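Deoxycytidylate deaminase (Cyanophage S-TIM5, PDB 4P9C) probably deaminates dCMP to dUMP in a zinc-dependent reaction and here holds dUMP at its zinc centre and dCMP in a separate site. Local coordinates at residues I8-M13 against Y114-Y119; V30-V35 against L91-S96; H70-A75 against P99-M104; S20-C25 against H43-T48. One frame throughout, in Å; residues are numbered along the deposited sequence.

Interaction 1: I8-M13 against Y114-Y119. With DU (2'-deoxyuridine-5'-monophosphate), chain O.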
# COMPACT_ATOMS: atom_id res chain seq x y z
N ILE A 8 -2.43 28.11 4.25
CA ILE A 8 -2.76 26.76 3.80
C ILE A 8 -3.85 26.12 4.66
O ILE A 8 -4.62 25.28 4.19
CB ILE A 8 -1.47 25.87 3.73
CG1 ILE A 8 -1.38 25.11 2.38
CG2 ILE A 8 -1.29 25.00 4.97
CD1 ILE A 8 -2.36 23.91 2.22
N LYS A 9 -3.92 26.55 5.93
CA LYS A 9 -4.89 26.03 6.88
C LYS A 9 -6.30 26.52 6.54
O LYS A 9 -7.28 25.79 6.71
CB LYS A 9 -4.51 26.47 8.30
CG LYS A 9 -5.29 25.77 9.41
CD LYS A 9 -5.04 26.43 10.77
CE LYS A 9 -3.70 26.02 11.37
NZ LYS A 9 -3.48 26.65 12.70
N GLU A 10 -6.38 27.76 6.05
CA GLU A 10 -7.64 28.34 5.60
C GLU A 10 -8.14 27.65 4.34
O GLU A 10 -9.35 27.49 4.15
CB GLU A 10 -7.46 29.85 5.36
CG GLU A 10 -8.74 30.61 5.03
CD GLU A 10 -9.79 30.53 6.13
OE1 GLU A 10 -9.42 30.61 7.32
OE2 GLU A 10 -10.98 30.40 5.79
N ALA A 11 -7.21 27.24 3.48
CA ALA A 11 -7.53 26.53 2.25
C ALA A 11 -8.20 25.18 2.51
O ALA A 11 -9.09 24.77 1.76
CB ALA A 11 -6.28 26.35 1.40
N TYR A 12 -7.77 24.49 3.57
CA TYR A 12 -8.37 23.20 3.92
C TYR A 12 -9.79 23.36 4.46
O TYR A 12 -10.67 22.57 4.12
CB TYR A 12 -7.51 22.44 4.93
CG TYR A 12 -6.20 21.88 4.40
CD1 TYR A 12 -6.17 21.02 3.30
CD2 TYR A 12 -5.00 22.19 5.03
CE1 TYR A 12 -4.96 20.51 2.82
CE2 TYR A 12 -3.79 21.68 4.56
CZ TYR A 12 -3.77 20.84 3.46
OH TYR A 12 -2.57 20.34 3.00
N MET A 13 -9.99 24.39 5.28
CA MET A 13 -11.32 24.70 5.81
C MET A 13 -12.30 25.11 4.70
O MET A 13 -13.47 24.73 4.73
CB MET A 13 -11.24 25.79 6.89
CG MET A 13 -12.57 26.13 7.58
SD MET A 13 -13.40 24.70 8.32
CE MET A 13 -12.28 24.28 9.66
N TYR A 114 -10.22 20.61 13.41
CA TYR A 114 -10.55 22.01 13.16
C TYR A 114 -12.03 22.14 12.83
O TYR A 114 -12.57 21.31 12.08
CB TYR A 114 -9.75 22.57 11.99
CG TYR A 114 -8.24 22.49 12.13
CD1 TYR A 114 -7.52 23.51 12.74
CD2 TYR A 114 -7.54 21.39 11.63
CE1 TYR A 114 -6.14 23.44 12.87
CE2 TYR A 114 -6.16 21.31 11.75
CZ TYR A 114 -5.47 22.33 12.37
OH TYR A 114 -4.10 22.25 12.49
N TYR A 115 -12.70 23.17 13.36
CA TYR A 115 -14.10 23.45 13.02
C TYR A 115 -14.40 24.94 12.87
O TYR A 115 -13.69 25.77 13.44
CB TYR A 115 -15.06 22.80 14.03
CG TYR A 115 -15.23 23.54 15.34
CD1 TYR A 115 -16.33 24.36 15.57
CD2 TYR A 115 -14.29 23.40 16.36
CE1 TYR A 115 -16.50 25.04 16.77
CE2 TYR A 115 -14.44 24.08 17.57
CZ TYR A 115 -15.54 24.89 17.77
OH TYR A 115 -15.70 25.56 18.96
N ARG A 116 -15.44 25.27 12.12
CA ARG A 116 -15.81 26.67 11.93
C ARG A 116 -17.09 27.06 12.68
O ARG A 116 -17.12 28.07 13.39
CB ARG A 116 -15.91 27.03 10.45
CG ARG A 116 -16.25 28.50 10.21
CD ARG A 116 -15.60 29.02 8.94
NE ARG A 116 -14.18 29.32 9.13
CZ ARG A 116 -13.32 29.55 8.14
NH1 ARG A 116 -13.73 29.51 6.87
NH2 ARG A 116 -12.05 29.81 8.41
N ASN A 117 -18.14 26.26 12.51
CA ASN A 117 -19.42 26.54 13.15
C ASN A 117 -19.76 25.51 14.21
O ASN A 117 -19.29 24.37 14.16
CB ASN A 117 -20.54 26.59 12.10
CG ASN A 117 -20.32 27.69 11.08
OD1 ASN A 117 -20.32 27.44 9.87
ND2 ASN A 117 -20.14 28.92 11.55
N GLU A 118 -20.58 25.90 15.18
CA GLU A 118 -20.99 25.00 16.24
C GLU A 118 -22.31 24.31 15.90
O GLU A 118 -23.30 24.97 15.55
CB GLU A 118 -21.07 25.74 17.58
CG GLU A 118 -19.70 26.23 18.07
CD GLU A 118 -19.78 27.18 19.25
OE1 GLU A 118 -20.71 27.05 20.08
OE2 GLU A 118 -18.91 28.07 19.36
N TYR A 119 -22.31 22.98 15.98
CA TYR A 119 -23.50 22.15 15.84
C TYR A 119 -24.34 22.27 17.12
O TYR A 119 -23.78 22.49 18.19
CB TYR A 119 -23.07 20.70 15.59
CG TYR A 119 -24.16 19.64 15.59
CD1 TYR A 119 -25.21 19.69 14.67
CD2 TYR A 119 -24.11 18.56 16.47
CE1 TYR A 119 -26.20 18.71 14.66
CE2 TYR A 119 -25.09 17.57 16.47
CZ TYR A 119 -26.14 17.65 15.56
OH TYR A 119 -27.11 16.68 15.54
OP3 DU O . -30.54 17.20 11.98
P DU O . -29.44 17.70 12.81
OP1 DU O . -29.78 18.87 13.66
OP2 DU O . -28.62 16.69 13.49
O5' DU O . -28.44 18.36 11.77
C5' DU O . -28.72 18.27 10.37
C4' DU O . -27.50 17.70 9.64
O4' DU O . -26.36 17.74 10.51
C3' DU O . -27.71 16.22 9.37
O3' DU O . -28.13 16.04 8.01
C2' DU O . -26.34 15.60 9.58
C1' DU O . -25.46 16.78 9.93
N1 DU O . -24.44 16.40 10.94
C2 DU O . -23.30 15.82 10.54
O2 DU O . -23.10 15.62 9.34
N3 DU O . -22.32 15.45 11.48
C4 DU O . -22.55 15.68 12.84
O4 DU O . -21.70 15.36 13.67
C5 DU O . -23.73 16.28 13.25
C6 DU O . -24.68 16.64 12.30
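Helix 8-13 passes strand 114-115 closest at M13 and Y115, whose CA atoms are 7.8 Å apart, just ahead of the corner the chain turns at R116. From that corner R116 reaches back to the helix and meets E10 end-on. NH1 and NH2 of R116 both donate to E10 OE2, on the lone pair that faces the other oxygen, with NH2 to OE2 at 2.9 Å. Carboxylate and guanidinium lie nearly coplanar, their planes 7° apart. M13 lays CG over the centre of one guanidinium face, 3.5 Å above its plane. With CG anti to the backbone N (chi1 -176°) and two bends further out, the M13 chain then brings CE to 3.8 Å from Y114 CB. The K9 and Y114 side chains cross at about a right angle, K9 CD 3.8 Å from Y114 CE1. Further along, Y119 sets one ring face over the uracil of the bound dUMP, and its OH donates to phosphate oxygen OP2. E10 also pairs with K14 and R116 with the terminal carboxylate of M138, while Y114 OH bonds E90. Helix 6-20 packs on strands 90-93 and 112-115, with K9 reaching E136 of strand 134-137 and the F92 ring stacked on Y114.

Interaction 2: V30-V35 against L91-S96. With DU (2'-deoxyuridine-5'-monophosphate), chain O.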
# COMPACT_ATOMS: atom_id res chain seq x y z
N VAL A 30 -23.04 19.90 5.78
CA VAL A 30 -21.83 19.64 6.55
C VAL A 30 -20.76 18.94 5.71
O VAL A 30 -21.06 18.06 4.91
CB VAL A 30 -22.13 18.80 7.83
CG1 VAL A 30 -20.92 18.75 8.76
CG2 VAL A 30 -23.34 19.36 8.58
N GLY A 31 -19.51 19.36 5.91
CA GLY A 31 -18.37 18.78 5.19
C GLY A 31 -17.18 18.49 6.09
O GLY A 31 -16.89 19.25 7.01
N ALA A 32 -16.50 17.37 5.81
CA ALA A 32 -15.34 16.93 6.58
C ALA A 32 -14.17 16.54 5.68
O ALA A 32 -14.34 15.85 4.68
CB ALA A 32 -15.72 15.78 7.50
N ILE A 33 -12.97 16.99 6.06
CA ILE A 33 -11.77 16.80 5.24
C ILE A 33 -10.65 16.17 6.06
O ILE A 33 -10.29 16.67 7.13
CB ILE A 33 -11.28 18.16 4.64
CG1 ILE A 33 -12.29 18.72 3.64
CG2 ILE A 33 -9.90 18.02 3.98
CD1 ILE A 33 -12.54 17.85 2.40
N VAL A 34 -10.12 15.05 5.56
CA VAL A 34 -9.01 14.36 6.21
C VAL A 34 -7.69 14.77 5.56
O VAL A 34 -7.46 14.51 4.38
CB VAL A 34 -9.15 12.82 6.13
CG1 VAL A 34 -8.00 12.13 6.85
CG2 VAL A 34 -10.48 12.36 6.71
N VAL A 35 -6.84 15.42 6.34
CA VAL A 35 -5.54 15.89 5.86
C VAL A 35 -4.40 15.19 6.60
O VAL A 35 -4.38 15.16 7.83
CB VAL A 35 -5.41 17.44 5.98
CG1 VAL A 35 -4.04 17.92 5.49
CG2 VAL A 35 -6.51 18.13 5.20
N LEU A 91 -8.40 16.63 11.03
CA LEU A 91 -9.74 16.70 10.46
C LEU A 91 -10.26 18.13 10.37
O LEU A 91 -10.35 18.83 11.39
CB LEU A 91 -10.70 15.81 11.26
CG LEU A 91 -12.04 15.40 10.64
CD1 LEU A 91 -11.85 14.50 9.42
CD2 LEU A 91 -12.90 14.69 11.68
N PHE A 92 -10.60 18.57 9.16
CA PHE A 92 -11.22 19.88 8.94
C PHE A 92 -12.73 19.72 8.75
O PHE A 92 -13.18 19.09 7.79
CB PHE A 92 -10.61 20.60 7.73
CG PHE A 92 -9.20 21.11 7.96
CD1 PHE A 92 -8.98 22.43 8.33
CD2 PHE A 92 -8.10 20.27 7.77
CE1 PHE A 92 -7.68 22.91 8.53
CE2 PHE A 92 -6.80 20.74 7.96
CZ PHE A 92 -6.59 22.06 8.35
N CYS A 93 -13.50 20.29 9.68
CA CYS A 93 -14.95 20.18 9.69
C CYS A 93 -15.62 21.55 9.63
O CYS A 93 -15.14 22.51 10.25
CB CYS A 93 -15.41 19.43 10.93
SG CYS A 93 -14.96 17.68 10.94
N THR A 94 -16.71 21.66 8.89
CA THR A 94 -17.47 22.90 8.83
C THR A 94 -18.17 23.14 10.17
O THR A 94 -18.31 24.28 10.62
CB THR A 94 -18.54 22.87 7.72
OG1 THR A 94 -19.28 21.65 7.81
CG2 THR A 94 -17.88 22.94 6.34
N HIS A 95 -18.58 22.04 10.78
CA HIS A 95 -19.28 22.08 12.05
C HIS A 95 -18.59 21.12 13.01
O HIS A 95 -17.97 20.14 12.58
CB HIS A 95 -20.75 21.67 11.87
CG HIS A 95 -21.51 22.58 10.96
ND1 HIS A 95 -21.41 22.51 9.58
CD2 HIS A 95 -22.38 23.59 11.22
CE1 HIS A 95 -22.19 23.43 9.04
NE2 HIS A 95 -22.79 24.10 10.01
N SER A 96 -18.72 21.41 14.30
CA SER A 96 -18.19 20.54 15.35
C SER A 96 -18.90 19.19 15.35
O SER A 96 -20.13 19.13 15.30
CB SER A 96 -18.34 21.22 16.72
OG SER A 96 -19.71 21.51 17.00
OP3 DU O . -30.54 17.20 11.98
P DU O . -29.44 17.70 12.81
OP1 DU O . -29.78 18.87 13.66
OP2 DU O . -28.62 16.69 13.49
O5' DU O . -28.44 18.36 11.77
C5' DU O . -28.72 18.27 10.37
C4' DU O . -27.50 17.70 9.64
O4' DU O . -26.36 17.74 10.51
C3' DU O . -27.71 16.22 9.37
O3' DU O . -28.13 16.04 8.01
C2' DU O . -26.34 15.60 9.58
C1' DU O . -25.46 16.78 9.93
N1 DU O . -24.44 16.40 10.94
C2 DU O . -23.30 15.82 10.54
O2 DU O . -23.10 15.62 9.34
N3 DU O . -22.32 15.45 11.48
C4 DU O . -22.55 15.68 12.84
O4 DU O . -21.70 15.36 13.67
C5 DU O . -23.73 16.28 13.25
C6 DU O . -24.68 16.64 12.30
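The F92 ring has I33 O at its edge, near the ring plane, and meets V35 CG2 obliquely, 3.7 Å from F92 CD2. I33, V35 and F92 sit on neighbouring antiparallel strands of the mixed sheet of the deaminase fold, the short segments at 162° to each other. Y12 of helix 6-20 meets the F92 ring at a moderate tilt. The other flat group, the H95 imidazole, is approached obliquely by V30 CG2, which also lies 3.6 Å from C1' of the dUMP. I33 and F92 form the hydrogen-bonded pair: I33 N reaches F92 O at 2.7 Å, and F92 N returns to I33 O at 2.8 Å. The non-hydrogen-bonded pairs on either side, A32 with C93 and V34 with L91, put their side chains on the other face, under helix 71-81. There V34 CG2 meets L91 CD1 at 3.7 Å, and A71, E72 and A75 pack against this layer. At the corner the chain turns at T94, the side chain takes part. Its chi1 of 48° sets OG1 between the backbone N and the carbonyl carbon, where it bonds H95 ND1 as well. T94 N donates to G31 O, and G31 N in turn points at T94 OG1, 3.0 Å away and almost straight at 171°.

Interaction 3: H70-A75 against P99-M104. With ZN (zinc ion), chain M; DU (2'-deoxyuridine-5'-monophosphate), chain O; DCM (2'-deoxycytidine-5'-monophosphate), chain N.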
# COMPACT_ATOMS: atom_id res chain seq x y z
N HIS A 70 -23.44 11.06 8.77
CA HIS A 70 -22.80 12.33 9.10
C HIS A 70 -21.54 12.49 8.25
O HIS A 70 -20.96 11.50 7.79
CB HIS A 70 -22.48 12.38 10.59
CG HIS A 70 -23.67 12.58 11.47
ND1 HIS A 70 -23.59 13.18 12.71
CD2 HIS A 70 -24.98 12.26 11.30
CE1 HIS A 70 -24.79 13.22 13.26
NE2 HIS A 70 -25.65 12.67 12.43
N ALA A 71 -21.12 13.73 8.04
CA ALA A 71 -19.92 14.01 7.25
C ALA A 71 -18.70 13.30 7.84
O ALA A 71 -17.85 12.80 7.10
CB ALA A 71 -19.67 15.51 7.16
N GLU A 72 -18.63 13.26 9.17
CA GLU A 72 -17.51 12.63 9.88
C GLU A 72 -17.55 11.13 9.72
O GLU A 72 -16.50 10.48 9.64
CB GLU A 72 -17.52 12.98 11.37
CG GLU A 72 -17.40 14.47 11.69
CD GLU A 72 -18.73 15.20 11.61
OE1 GLU A 72 -18.73 16.44 11.69
OE2 GLU A 72 -19.78 14.54 11.48
N GLN A 73 -18.76 10.57 9.69
CA GLN A 73 -18.95 9.15 9.46
C GLN A 73 -18.50 8.77 8.05
O GLN A 73 -17.80 7.77 7.87
CB GLN A 73 -20.41 8.75 9.65
CG GLN A 73 -20.82 8.54 11.09
CD GLN A 73 -22.30 8.25 11.23
OE1 GLN A 73 -23.13 8.87 10.57
NE2 GLN A 73 -22.63 7.30 12.10
N ASN A 74 -18.91 9.58 7.08
CA ASN A 74 -18.55 9.34 5.68
C ASN A 74 -17.06 9.42 5.43
O ASN A 74 -16.53 8.65 4.62
CB ASN A 74 -19.30 10.30 4.76
CG ASN A 74 -20.68 9.79 4.40
OD1 ASN A 74 -20.87 8.59 4.19
ND2 ASN A 74 -21.64 10.69 4.32
N ALA A 75 -16.38 10.34 6.11
CA ALA A 75 -14.93 10.47 5.99
C ALA A 75 -14.23 9.29 6.66
O ALA A 75 -13.22 8.80 6.16
CB ALA A 75 -14.46 11.78 6.60
N PRO A 99 -21.25 13.85 19.50
CA PRO A 99 -20.64 12.93 20.46
C PRO A 99 -20.32 11.53 19.91
O PRO A 99 -19.26 10.99 20.22
CB PRO A 99 -21.69 12.84 21.57
CG PRO A 99 -22.34 14.16 21.55
CD PRO A 99 -22.38 14.59 20.11
N ASP A 100 -21.24 10.96 19.12
CA ASP A 100 -21.04 9.62 18.55
C ASP A 100 -19.87 9.60 17.58
O ASP A 100 -19.08 8.65 17.58
CB ASP A 100 -22.30 9.10 17.86
CG ASP A 100 -22.16 7.66 17.38
OD1 ASP A 100 -21.49 6.87 18.07
OD2 ASP A 100 -22.72 7.33 16.31
N CYS A 101 -19.75 10.64 16.77
CA CYS A 101 -18.65 10.76 15.82
C CYS A 101 -17.33 11.07 16.54
O CYS A 101 -16.32 10.42 16.28
CB CYS A 101 -18.95 11.83 14.76
SG CYS A 101 -20.20 11.33 13.54
N SER A 102 -17.37 12.05 17.44
CA SER A 102 -16.20 12.45 18.24
C SER A 102 -15.50 11.25 18.88
O SER A 102 -14.27 11.18 18.92
CB SER A 102 -16.62 13.44 19.33
OG SER A 102 -17.06 14.67 18.77
N LYS A 103 -16.32 10.33 19.37
CA LYS A 103 -15.87 9.08 19.98
C LYS A 103 -15.02 8.26 19.02
O LYS A 103 -13.94 7.79 19.38
CB LYS A 103 -17.11 8.29 20.42
CG LYS A 103 -16.84 6.96 21.10
CD LYS A 103 -17.98 5.97 20.87
CE LYS A 103 -19.25 6.36 21.62
NZ LYS A 103 -20.29 5.29 21.55
N MET A 104 -15.51 8.08 17.79
CA MET A 104 -14.80 7.31 16.77
C MET A 104 -13.57 8.05 16.25
O MET A 104 -12.55 7.43 15.94
CB MET A 104 -15.75 6.94 15.61
CG MET A 104 -16.77 5.86 15.97
SD MET A 104 -17.89 5.43 14.62
CE MET A 104 -18.99 6.85 14.59
ZN ZN M . -21.71 13.11 13.69
OP3 DU O . -30.54 17.20 11.98
P DU O . -29.44 17.70 12.81
OP1 DU O . -29.78 18.87 13.66
OP2 DU O . -28.62 16.69 13.49
O5' DU O . -28.44 18.36 11.77
C5' DU O . -28.72 18.27 10.37
C4' DU O . -27.50 17.70 9.64
O4' DU O . -26.36 17.74 10.51
C3' DU O . -27.71 16.22 9.37
O3' DU O . -28.13 16.04 8.01
C2' DU O . -26.34 15.60 9.58
C1' DU O . -25.46 16.78 9.93
N1 DU O . -24.44 16.40 10.94
C2 DU O . -23.30 15.82 10.54
O2 DU O . -23.10 15.62 9.34
N3 DU O . -22.32 15.45 11.48
C4 DU O . -22.55 15.68 12.84
O4 DU O . -21.70 15.36 13.67
C5 DU O . -23.73 16.28 13.25
C6 DU O . -24.68 16.64 12.30
N1 DCM N . -19.97 10.41 -0.16
C2 DCM N . -18.97 11.14 0.37
N3 DCM N . -17.85 11.47 -0.41
C4 DCM N . -17.78 11.04 -1.75
C5 DCM N . -18.81 10.29 -2.30
C6 DCM N . -19.91 9.97 -1.50
O2 DCM N . -19.01 11.52 1.54
N4 DCM N . -16.72 11.36 -2.49
C1' DCM N . -21.16 10.04 0.66
C2' DCM N . -22.15 11.18 0.80
C3' DCM N . -23.49 10.49 0.79
C4' DCM N . -23.26 9.28 -0.11
O4' DCM N . -21.86 8.93 0.03
O3' DCM N . -23.82 10.05 2.12
C5' DCM N . -23.63 9.62 -1.56
O5' DCM N . -23.49 8.43 -2.35
P DCM N . -23.22 8.54 -3.92
O1P DCM N . -22.01 9.32 -4.25
O2P DCM N . -23.16 7.03 -4.50
O3P DCM N . -24.57 9.19 -4.57
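H70 and C101 face each other across a zinc ion, with H70 ND1 at 2.1 Å from the metal and C101 SG at 2.3 Å. C98 adds a second sulfur and O4 of the dUMP base, 2.2 Å from the zinc, takes the fourth place. This is the His-Ala-Glu and Pro-Cys-x-x-Cys signature of zinc-dependent cytidine deaminases. The C101 sulfur stands obliquely to the H70 ring and is ringed by carbon: H70 CB, E72 CB and Q73 CG all pack on it, the last at 3.8 Å from SG. Uracil lies over one face of the imidazole. Bent at chi2 (83°), the chain of E72, the predicted proton donor, brings OE2 to the N3 edge of the uracil, near the base plane, accepting from N3 at 2.7 Å. A71 N bonds O2 of the base, so O2 and N3 are both recognised from the first turn of this helix, while O4 goes to the metal. Extended beyond CG, Q73 turns OE1 to the backbone N of H70, the N-cap, 2.9 Å away and in the plane of the amide. The two helix segments run at 29° to each other, A71 and A75 of the first lying against strand 31-35 and S102 of the second against helix 123-130.

Interaction 4: S20-C25 against H43-T48. With DCM (2'-deoxycytidine-5'-monophosphate), chain N; DU (2'-deoxyuridine-5'-monophosphate), chain O.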
# COMPACT_ATOMS: atom_id res chain seq x y z
N SER A 20 -19.17 20.62 1.44
CA SER A 20 -20.42 20.68 2.19
C SER A 20 -21.58 21.12 1.29
O SER A 20 -22.72 20.74 1.52
CB SER A 20 -20.30 21.61 3.39
OG SER A 20 -20.06 22.95 2.98
N GLN A 21 -21.27 21.91 0.27
CA GLN A 21 -22.28 22.40 -0.67
C GLN A 21 -22.78 21.32 -1.63
O GLN A 21 -23.79 21.50 -2.31
CB GLN A 21 -21.76 23.63 -1.43
CG GLN A 21 -21.53 24.86 -0.55
CD GLN A 21 -22.79 25.32 0.19
OE1 GLN A 21 -23.81 25.62 -0.42
NE2 GLN A 21 -22.71 25.37 1.52
N VAL A 22 -22.07 20.19 -1.66
CA VAL A 22 -22.44 19.05 -2.49
C VAL A 22 -23.61 18.26 -1.87
O VAL A 22 -24.38 17.60 -2.58
CB VAL A 22 -21.22 18.12 -2.76
CG1 VAL A 22 -21.60 16.93 -3.64
CG2 VAL A 22 -20.09 18.92 -3.41
N SER A 23 -23.74 18.36 -0.54
CA SER A 23 -24.85 17.73 0.21
C SER A 23 -26.23 18.17 -0.29
O SER A 23 -26.42 19.32 -0.67
CB SER A 23 -24.72 18.05 1.70
OG SER A 23 -25.67 17.34 2.46
N ASN A 24 -27.18 17.23 -0.28
CA ASN A 24 -28.57 17.52 -0.69
C ASN A 24 -29.43 17.91 0.51
O ASN A 24 -30.64 18.17 0.39
CB ASN A 24 -29.18 16.31 -1.40
CG ASN A 24 -30.54 16.62 -2.00
OD1 ASN A 24 -30.67 17.47 -2.88
ND2 ASN A 24 -31.57 15.91 -1.54
N CYS A 25 -28.77 17.98 1.67
CA CYS A 25 -29.43 18.25 2.95
C CYS A 25 -30.07 19.63 3.02
O CYS A 25 -29.49 20.63 2.57
CB CYS A 25 -28.46 18.06 4.12
SG CYS A 25 -28.29 16.34 4.72
N HIS A 43 -12.84 13.14 1.67
CA HIS A 43 -13.78 14.24 1.76
C HIS A 43 -15.21 13.73 1.90
O HIS A 43 -15.75 13.15 1.02
CB HIS A 43 -13.67 15.18 0.57
CG HIS A 43 -13.75 14.51 -0.75
ND1 HIS A 43 -12.70 14.48 -1.63
CD2 HIS A 43 -14.76 13.86 -1.36
CE1 HIS A 43 -13.06 13.85 -2.72
NE2 HIS A 43 -14.30 13.46 -2.58
N GLY A 44 -15.79 13.96 3.06
CA GLY A 44 -17.11 13.47 3.39
C GLY A 44 -18.11 14.59 3.60
O GLY A 44 -17.77 15.66 4.11
N TRP A 45 -19.35 14.34 3.19
CA TRP A 45 -20.44 15.26 3.45
C TRP A 45 -21.67 14.46 3.86
O TRP A 45 -21.78 13.27 3.54
CB TRP A 45 -20.74 16.12 2.22
CG TRP A 45 -21.15 15.32 1.03
CD1 TRP A 45 -22.40 14.85 0.75
CD2 TRP A 45 -20.30 14.88 -0.04
NE1 TRP A 45 -22.39 14.16 -0.43
CE2 TRP A 45 -21.12 14.16 -0.94
CE3 TRP A 45 -18.95 15.04 -0.34
CZ2 TRP A 45 -20.62 13.58 -2.11
CZ3 TRP A 45 -18.45 14.47 -1.51
CH2 TRP A 45 -19.29 13.75 -2.38
N ASN A 46 -22.60 15.11 4.56
CA ASN A 46 -23.81 14.44 5.04
C ASN A 46 -24.76 14.06 3.91
O ASN A 46 -24.98 14.84 2.98
CB ASN A 46 -24.53 15.25 6.14
CG ASN A 46 -24.84 16.69 5.73
OD1 ASN A 46 -24.15 17.29 4.90
ND2 ASN A 46 -25.87 17.26 6.34
N GLY A 47 -25.32 12.86 4.00
CA GLY A 47 -26.26 12.36 3.01
C GLY A 47 -26.73 10.95 3.29
O GLY A 47 -26.23 10.28 4.19
N THR A 48 -27.71 10.51 2.50
CA THR A 48 -28.16 9.13 2.54
C THR A 48 -27.07 8.22 1.95
O THR A 48 -26.24 8.69 1.18
CB THR A 48 -29.47 8.93 1.74
OG1 THR A 48 -29.29 9.37 0.39
CG2 THR A 48 -30.62 9.72 2.38
N1 DCM N . -19.97 10.41 -0.16
C2 DCM N . -18.97 11.14 0.37
N3 DCM N . -17.85 11.47 -0.41
C4 DCM N . -17.78 11.04 -1.75
C5 DCM N . -18.81 10.29 -2.30
C6 DCM N . -19.91 9.97 -1.50
O2 DCM N . -19.01 11.52 1.54
N4 DCM N . -16.72 11.36 -2.49
C1' DCM N . -21.16 10.04 0.66
C2' DCM N . -22.15 11.18 0.80
C3' DCM N . -23.49 10.49 0.79
C4' DCM N . -23.26 9.28 -0.11
O4' DCM N . -21.86 8.93 0.03
O3' DCM N . -23.82 10.05 2.12
C5' DCM N . -23.63 9.62 -1.56
O5' DCM N . -23.49 8.43 -2.35
P DCM N . -23.22 8.54 -3.92
O1P DCM N . -22.01 9.32 -4.25
O2P DCM N . -23.16 7.03 -4.50
O3P DCM N . -24.57 9.19 -4.57
OP3 DU O . -30.54 17.20 11.98
P DU O . -29.44 17.70 12.81
OP1 DU O . -29.78 18.87 13.66
OP2 DU O . -28.62 16.69 13.49
O5' DU O . -28.44 18.36 11.77
C5' DU O . -28.72 18.27 10.37
C4' DU O . -27.50 17.70 9.64
O4' DU O . -26.36 17.74 10.51
C3' DU O . -27.71 16.22 9.37
O3' DU O . -28.13 16.04 8.01
C2' DU O . -26.34 15.60 9.58
C1' DU O . -25.46 16.78 9.93
N1 DU O . -24.44 16.40 10.94
C2 DU O . -23.30 15.82 10.54
O2 DU O . -23.10 15.62 9.34
N3 DU O . -22.32 15.45 11.48
C4 DU O . -22.55 15.68 12.84
O4 DU O . -21.70 15.36 13.67
C5 DU O . -23.73 16.28 13.25
C6 DU O . -24.68 16.64 12.30
O HOH W 1 -26.62 14.57 0.36
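S23 carries OG anti to its own nitrogen (chi1 -173°), while N46 folds CG between N and carbonyl carbon (chi1 54°), and the two side chains meet. The S23 hydroxyl sits 2.6 Å from N46 O and 2.9 Å from N46 OD1; its one proton could serve either. The same OG accepts from C25 N, an ST turn that starts at S23, the last residue of the type I turn S20-S23. N46 is held from other directions too: OD1 receives V30 N, and ND2 donates to M28 O and, at 3.1 Å, to O3' of the dUMP, consistent with a part in placing the nucleotide sugar. C25 forms a disulfide with C57. V22 CG1 makes a CH-pi contact over the six-membered ring of W45, 4.0 Å from the centroid, and the cytosine of dCMP covers the opposite face, its C2 3.6 Å above the plane. W45 N donates to O2 of that base, T48 O accepts from its sugar O3', and I8 of a second subunit packs on W45. The pocket also takes dTTP, consistent with the regulatory site of dCMP deaminases. One water links the backbones, accepting from N24 N at 2.8 Å and donating to N46 O at 3.1 Å.

In the fold
The sheet ties three of the contacts together. Interaction 2 joins strand 31-35 to the middle strand 90-93, and is linked to interaction 1 by Y114 N to L91 O (2.7 Å) and to interaction 4 by A32 N to G44 O (2.7 Å), both probable hydrogen bonds. Interaction 3 lies against one face of it, A32 CB packing 3.7 Å from A71 O. All four contacts touch dUMP, from the zinc end in interaction 3 to the sugar in interaction 4. Interactions 1 and 4, centres about 16 Å apart, approach it through Y119 and N46. The second nucleotide, dCMP, touches interactions 3 and 4; N74 ND2 and W45 O, 2.7 Å apart, form a probable hydrogen bond between them beside dCMP.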